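Local structure of fimbrial subunit CupB6 (Pseudomonas aeruginosa, 5CYL) at residues A[228-231]-A[232-236]; A[305-309]-A[310-314]. The protein probably serves as the adhesin at the tip of a chaperone-usher pilus, consistent with a part in surface attachment and biofilm formation. All blocks are in the same frame, centred on the assembly; numbering follows the deposited sequence.

Contact 1: residues A[228-231]-A[232-236]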
ATOM      1  N   ASN A 228      29.944  40.871 -14.870  1.00 53.15           N
ATOM      2  CA  ASN A 228      30.068  39.408 -14.640  1.00 54.12           C
ATOM      3  C   ASN A 228      29.348  38.493 -15.640  1.00 48.52           C
ATOM      4  O   ASN A 228      29.565  37.303 -15.618  1.00 47.27           O
ATOM      5  CB  ASN A 228      29.652  39.031 -13.205  1.00 58.83           C
ATOM      6  CG  ASN A 228      30.666  39.464 -12.156  1.00 65.10           C
ATOM      7  OD1 ASN A 228      31.743  39.979 -12.454  1.00 68.00           O
ATOM      8  ND2 ASN A 228      30.316  39.244 -10.905  1.00 77.19           N
ATOM      9  N   PHE A 229      28.511  39.049 -16.503  1.00 43.83           N
ATOM     10  CA  PHE A 229      27.802  38.264 -17.512  1.00 42.17           C
ATOM     11  C   PHE A 229      28.167  38.736 -18.902  1.00 40.31           C
ATOM     12  O   PHE A 229      27.328  39.358 -19.568  1.00 39.19           O
ATOM     13  CB  PHE A 229      26.277  38.423 -17.395  1.00 41.36           C
ATOM     14  CG  PHE A 229      25.718  38.135 -16.056  1.00 38.75           C
ATOM     15  CD1 PHE A 229      25.598  39.142 -15.114  1.00 37.62           C
ATOM     16  CD2 PHE A 229      25.268  36.867 -15.746  1.00 38.11           C
ATOM     17  CE1 PHE A 229      25.054  38.877 -13.866  1.00 38.27           C
ATOM     18  CE2 PHE A 229      24.716  36.592 -14.497  1.00 38.67           C
ATOM     19  CZ  PHE A 229      24.591  37.604 -13.565  1.00 38.12           C
ATOM     20  N   PRO A 230      29.402  38.478 -19.344  1.00 39.36           N
ATOM     21  CA  PRO A 230      29.802  39.052 -20.621  1.00 40.40           C
ATOM     22  C   PRO A 230      29.002  38.488 -21.750  1.00 42.09           C
ATOM     23  O   PRO A 230      28.657  39.225 -22.635  1.00 43.21           O
ATOM     24  CB  PRO A 230      31.271  38.650 -20.773  1.00 41.24           C
ATOM     25  CG  PRO A 230      31.480  37.528 -19.812  1.00 44.85           C
ATOM     26  CD  PRO A 230      30.532  37.825 -18.666  1.00 42.17           C
ATOM     27  N   ARG A 231      28.666  37.207 -21.713  1.00 45.11           N
ATOM     28  CA  ARG A 231      27.966  36.573 -22.838  1.00 45.41           C
ATOM     29  C   ARG A 231      26.587  36.111 -22.426  1.00 44.26           C
ATOM     30  O   ARG A 231      26.390  35.815 -21.255  1.00 49.29           O
ATOM     31  CB  ARG A 231      28.762  35.392 -23.363  1.00 50.16           C
ATOM     32  CG  ARG A 231      30.191  35.697 -23.720  1.00 62.26           C
ATOM     33  CD  ARG A 231      30.850  34.562 -24.534  1.00 77.15           C
ATOM     34  NE  ARG A 231      31.858  35.050 -25.530  1.00 90.83           N
ATOM     35  CZ  ARG A 231      32.730  34.288 -26.221  1.00 89.20           C
ATOM     36  NH1 ARG A 231      32.769  32.967 -26.058  1.00 85.35           N
ATOM     37  NH2 ARG A 231      33.583  34.855 -27.081  1.00 84.97           N
ATOM     38  N   VAL A 232      25.643  36.026 -23.343  1.00 41.87           N
ATOM     39  CA  VAL A 232      24.340  35.489 -23.007  1.00 43.43           C
ATOM     40  C   VAL A 232      24.552  34.059 -22.531  1.00 46.50           C
ATOM     41  O   VAL A 232      25.494  33.417 -22.969  1.00 51.76           O
ATOM     42  CB  VAL A 232      23.397  35.527 -24.220  1.00 40.25           C
ATOM     43  CG1 VAL A 232      22.178  34.666 -23.994  1.00 37.99           C
ATOM     44  CG2 VAL A 232      22.968  36.943 -24.513  1.00 43.03           C
ATOM     45  N   ASN A 233      23.693  33.581 -21.631  1.00 42.97           N
ATOM     46  CA  ASN A 233      23.748  32.220 -21.107  1.00 41.13           C
ATOM     47  C   ASN A 233      24.718  32.054 -19.966  1.00 42.37           C
ATOM     48  O   ASN A 233      24.981  30.953 -19.530  1.00 46.30           O
ATOM     49  CB  ASN A 233      24.117  31.226 -22.196  1.00 42.25           C
ATOM     50  CG  ASN A 233      22.975  30.894 -23.108  1.00 42.65           C
ATOM     51  OD1 ASN A 233      21.832  31.199 -22.840  1.00 41.83           O
ATOM     52  ND2 ASN A 233      23.296  30.262 -24.204  1.00 41.22           N
ATOM     53  N   ASP A 234      25.260  33.162 -19.499  1.00 41.65           N
ATOM     54  CA  ASP A 234      26.225  33.167 -18.422  1.00 39.29           C
ATOM     55  C   ASP A 234      25.474  33.244 -17.127  1.00 38.27           C
ATOM     56  O   ASP A 234      24.390  33.766 -17.076  1.00 39.05           O
ATOM     57  CB  ASP A 234      27.157  34.366 -18.564  1.00 45.18           C
ATOM     58  CG  ASP A 234      28.301  34.098 -19.487  1.00 51.23           C
ATOM     59  OD1 ASP A 234      28.285  33.063 -20.168  1.00 63.48           O
ATOM     60  OD2 ASP A 234      29.222  34.918 -19.539  1.00 51.15           O
ATOM     61  N   THR A 235      26.040  32.700 -16.073  1.00 33.82           N
ATOM     62  CA  THR A 235      25.277  32.606 -14.850  1.00 30.09           C
ATOM     63  C   THR A 235      26.062  33.006 -13.630  1.00 30.40           C
ATOM     64  O   THR A 235      27.284  32.955 -13.643  1.00 28.65           O
ATOM     65  CB  THR A 235      24.775  31.189 -14.617  1.00 30.41           C
ATOM     66  OG1 THR A 235      25.886  30.287 -14.637  1.00 28.17           O
ATOM     67  CG2 THR A 235      23.723  30.747 -15.661  1.00 30.58           C
ATOM     68  N   SER A 236      25.341  33.375 -12.570  1.00 30.39           N
ATOM     69  CA  SER A 236      25.953  33.818 -11.327  1.00 30.29           C
ATOM     70  C   SER A 236      26.441  32.603 -10.539  1.00 32.74           C
ATOM     71  O   SER A 236      26.284  31.496 -11.004  1.00 33.33           O
ATOM     72  CB  SER A 236      24.984  34.679 -10.529  1.00 31.48           C
ATOM     73  OG  SER A 236      23.920  33.948  -9.948  1.00 31.50           O
TER

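Contact 2: residues A[305-309]-A[310-314]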
ATOM      1  N   MET A 305      11.053  12.570  -6.155  1.00 31.79           N
ATOM      2  CA  MET A 305      11.893  12.962  -5.035  1.00 30.74           C
ATOM      3  C   MET A 305      12.685  11.791  -4.491  1.00 30.42           C
ATOM      4  O   MET A 305      12.245  10.659  -4.557  1.00 31.50           O
ATOM      5  CB  MET A 305      11.052  13.596  -3.932  1.00 29.76           C
ATOM      6  CG  MET A 305      10.356  14.839  -4.373  1.00 31.14           C
ATOM      7  SD  MET A 305       9.201  15.477  -3.177  1.00 36.88           S
ATOM      8  CE  MET A 305      10.303  16.086  -1.887  1.00 31.21           C
ATOM      9  N   ARG A 306      13.843  12.110  -3.927  1.00 29.81           N
ATOM     10  CA  ARG A 306      14.687  11.112  -3.324  1.00 31.80           C
ATOM     11  C   ARG A 306      14.119  10.711  -1.936  1.00 38.45           C
ATOM     12  O   ARG A 306      13.585  11.576  -1.201  1.00 39.83           O
ATOM     13  CB  ARG A 306      16.087  11.640  -3.204  1.00 28.24           C
ATOM     14  CG  ARG A 306      16.951  10.817  -2.268  1.00 30.83           C
ATOM     15  CD  ARG A 306      18.369  11.343  -2.219  1.00 30.25           C
ATOM     16  NE  ARG A 306      18.412  12.732  -1.779  1.00 29.24           N
ATOM     17  CZ  ARG A 306      19.494  13.495  -1.853  1.00 28.13           C
ATOM     18  NH1 ARG A 306      19.435  14.730  -1.421  1.00 27.51           N
ATOM     19  NH2 ARG A 306      20.621  13.045  -2.392  1.00 26.73           N
ATOM     20  N   ARG A 307      14.208   9.422  -1.607  1.00 37.38           N
ATOM     21  CA  ARG A 307      13.745   8.945  -0.310  1.00 34.13           C
ATOM     22  C   ARG A 307      14.914   8.596   0.566  1.00 34.52           C
ATOM     23  O   ARG A 307      15.746   7.796   0.175  1.00 35.54           O
ATOM     24  CB  ARG A 307      12.826   7.767  -0.444  1.00 32.78           C
ATOM     25  CG  ARG A 307      11.447   8.134  -0.968  1.00 34.99           C
ATOM     26  CD  ARG A 307      10.564   8.934   0.004  1.00 36.78           C
ATOM     27  NE  ARG A 307      10.909   8.686   1.406  1.00 43.55           N
ATOM     28  CZ  ARG A 307      10.334   7.809   2.217  1.00 46.74           C
ATOM     29  NH1 ARG A 307       9.344   7.062   1.770  1.00 46.13           N
ATOM     30  NH2 ARG A 307      10.724   7.670   3.490  1.00 51.35           N
ATOM     31  N   VAL A 308      15.026   9.233   1.727  1.00 36.73           N
ATOM     32  CA  VAL A 308      16.082   8.907   2.697  1.00 37.11           C
ATOM     33  C   VAL A 308      15.475   8.846   4.101  1.00 40.28           C
ATOM     34  O   VAL A 308      14.853   9.806   4.549  1.00 38.96           O
ATOM     35  CB  VAL A 308      17.219   9.929   2.699  1.00 36.43           C
ATOM     36  CG1 VAL A 308      18.512   9.206   3.001  1.00 36.02           C
ATOM     37  CG2 VAL A 308      17.335  10.656   1.378  1.00 38.71           C
ATOM     38  N   GLY A 309      15.596   7.702   4.784  1.00 42.38           N
ATOM     39  CA  GLY A 309      14.904   7.500   6.065  1.00 42.55           C
ATOM     40  C   GLY A 309      13.414   7.791   5.957  1.00 45.74           C
ATOM     41  O   GLY A 309      12.776   7.345   5.047  1.00 48.14           O
ATOM     42  N   ASP A 310      12.910   8.612   6.860  1.00 51.72           N
ATOM     43  CA  ASP A 310      11.511   8.987   6.896  1.00 54.74           C
ATOM     44  C   ASP A 310      11.161  10.235   6.099  1.00 54.89           C
ATOM     45  O   ASP A 310      10.018  10.669   6.114  1.00 60.34           O
ATOM     46  CB  ASP A 310      11.082   9.189   8.359  1.00 58.96           C
ATOM     47  CG  ASP A 310      11.077   7.903   9.143  1.00 63.98           C
ATOM     48  OD1 ASP A 310      11.082   6.816   8.501  1.00 64.28           O
ATOM     49  OD2 ASP A 310      11.097   7.992  10.390  1.00 65.87           O
ATOM     50  N   SER A 311      12.143  10.815   5.421  1.00 49.28           N
ATOM     51  CA  SER A 311      11.914  12.044   4.662  1.00 49.08           C
ATOM     52  C   SER A 311      12.234  11.933   3.165  1.00 46.42           C
ATOM     53  O   SER A 311      13.051  11.148   2.741  1.00 48.27           O
ATOM     54  CB  SER A 311      12.634  13.236   5.293  1.00 45.46           C
ATOM     55  OG  SER A 311      13.961  12.889   5.482  1.00 47.46           O
ATOM     56  N   ALA A 312      11.552  12.739   2.371  1.00 40.34           N
ATOM     57  CA  ALA A 312      11.775  12.832   0.952  1.00 38.48           C
ATOM     58  C   ALA A 312      12.213  14.256   0.618  1.00 38.64           C
ATOM     59  O   ALA A 312      11.628  15.216   1.054  1.00 40.33           O
ATOM     60  CB  ALA A 312      10.506  12.478   0.216  1.00 36.13           C
ATOM     61  N   ASP A 313      13.248  14.383  -0.195  1.00 37.71           N
ATOM     62  CA  ASP A 313      13.754  15.705  -0.556  1.00 40.11           C
ATOM     63  C   ASP A 313      14.139  15.832  -2.030  1.00 41.41           C
ATOM     64  O   ASP A 313      14.444  14.851  -2.692  1.00 41.98           O
ATOM     65  CB  ASP A 313      14.951  16.087   0.317  1.00 40.71           C
ATOM     66  CG  ASP A 313      16.218  15.417  -0.126  1.00 42.05           C
ATOM     67  OD1 ASP A 313      16.264  14.158  -0.128  1.00 43.96           O
ATOM     68  OD2 ASP A 313      17.165  16.146  -0.485  1.00 43.97           O
ATOM     69  N   LEU A 314      14.113  17.056  -2.531  1.00 38.38           N
ATOM     70  CA  LEU A 314      14.711  17.352  -3.819  1.00 35.10           C
ATOM     71  C   LEU A 314      15.867  18.327  -3.621  1.00 34.27           C
ATOM     72  O   LEU A 314      15.655  19.453  -3.159  1.00 34.89           O
ATOM     73  CB  LEU A 314      13.681  17.945  -4.782  1.00 34.47           C
ATOM     74  CG  LEU A 314      14.150  18.101  -6.224  1.00 34.74           C
ATOM     75  CD1 LEU A 314      14.487  16.764  -6.829  1.00 33.20           C
ATOM     76  CD2 LEU A 314      13.093  18.810  -7.054  1.00 32.68           C
TER

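Contact 1: residues A[228-231]-A[232-236]
A type II beta turn from Arg231 to Asp234 lies in this surface loop, and the Asp234 side chain reaches back across it to the backbone N of Arg231. That bond, Arg231 N to Asp234 OD2, is 3.2 Å long and fairly straight, with 162° at the hydrogen. The donor comes from above the carboxylate plane, 68° out of it. The backbone bond of the turn itself, Asp234 N to Arg231 O, is weak at 3.4 Å. The carboxylate sits on the Arg231 side because CG of Asp234 is anti to its own carbonyl carbon (chi1 -85°). Asp234 OD2 also lies 3.3 Å from CD of the Pro230 ring. The loop links strand 215-225 to strand 239-245 in the pilin-like domain. The Phe229 ring is buried against Val224 and Tyr320. The ring edge meets the end of the turn, with Phe229 CD2 3.5 Å from Asp234 O near the ring plane. Phe229 CE2 lies 3.8 Å from Ser236 N, in an oblique approach. The ring also makes an edge-to-face contact with Phe283. Ser236 OG turns elsewhere, to the backbone N of Tyr320 on strand 311-322.

Contact 2: residues A[305-309]-A[310-314]
Arg306 grips Asp313 side-on with two nitrogens. Arg306 NH1 donates to the syn lone pair of Asp313 OD2 at 2.8 Å, and Arg306 NE donates to Asp313 OD1 at 3.1 Å. The guanidinium and carboxylate planes are only 19° apart. Arg306 extends from a CG anti to its backbone N (chi1 165°), then bends at chi3 to bring the guanidinium edge to the carboxylate. In the backbone the same two residues form an antiparallel hydrogen-bonded pair, with Asp313 N 3.0 Å from Arg306 O. Val308 and Ser311 form the next such pair, with Val308 N 2.9 Å from Ser311 O. A type II' turn joins them, and Gly309 supplies the positive phi that such a turn has at its second residue (53°). Ser311 OG adds a weak bond to Val308 O. On the other face, Arg307 CD packs 3.6 Å from Ala312 CB, and Arg307 NH1 is held by Ala252 O. Met305 bends at chi3, which lays its CE 3.3 Å from Ala312 O. This is the tip of the beta hairpin of strands 299-308 and 311-322. Beyond it, backbone bonds tie Ala312 to Leu245 and Leu314 to Ile243. Asp242 brings a second carboxylate close to Asp313 OD2. The two-point grip of Arg306 fixes the rotation of the Asp313 carboxylate, and its positive charge would be expected to offset the crowding of the two acids.

Overall arrangement
Contact 1 comes first along the chain and closes before contact 2 opens. Their centres are 33 Å apart, and the nearest atoms are about 18 Å apart, so they do not touch. Both lie within the pilin-like domain. Strand 311-322 connects them. It begins in the hairpin of contact 2 at residues 311-314. Its far part, at residues 319-322, makes backbone hydrogen bonds to the loop of contact 1 through Tyr320 and Arg322 and packs against it. Strand 239-245 follows that loop and runs antiparallel to strand 311-322, back to the hairpin. The contacts therefore mark two ends of the same sheet region. Contact 2 lies nearer the centre of the two-domain chain, and contact 1 lies farther out.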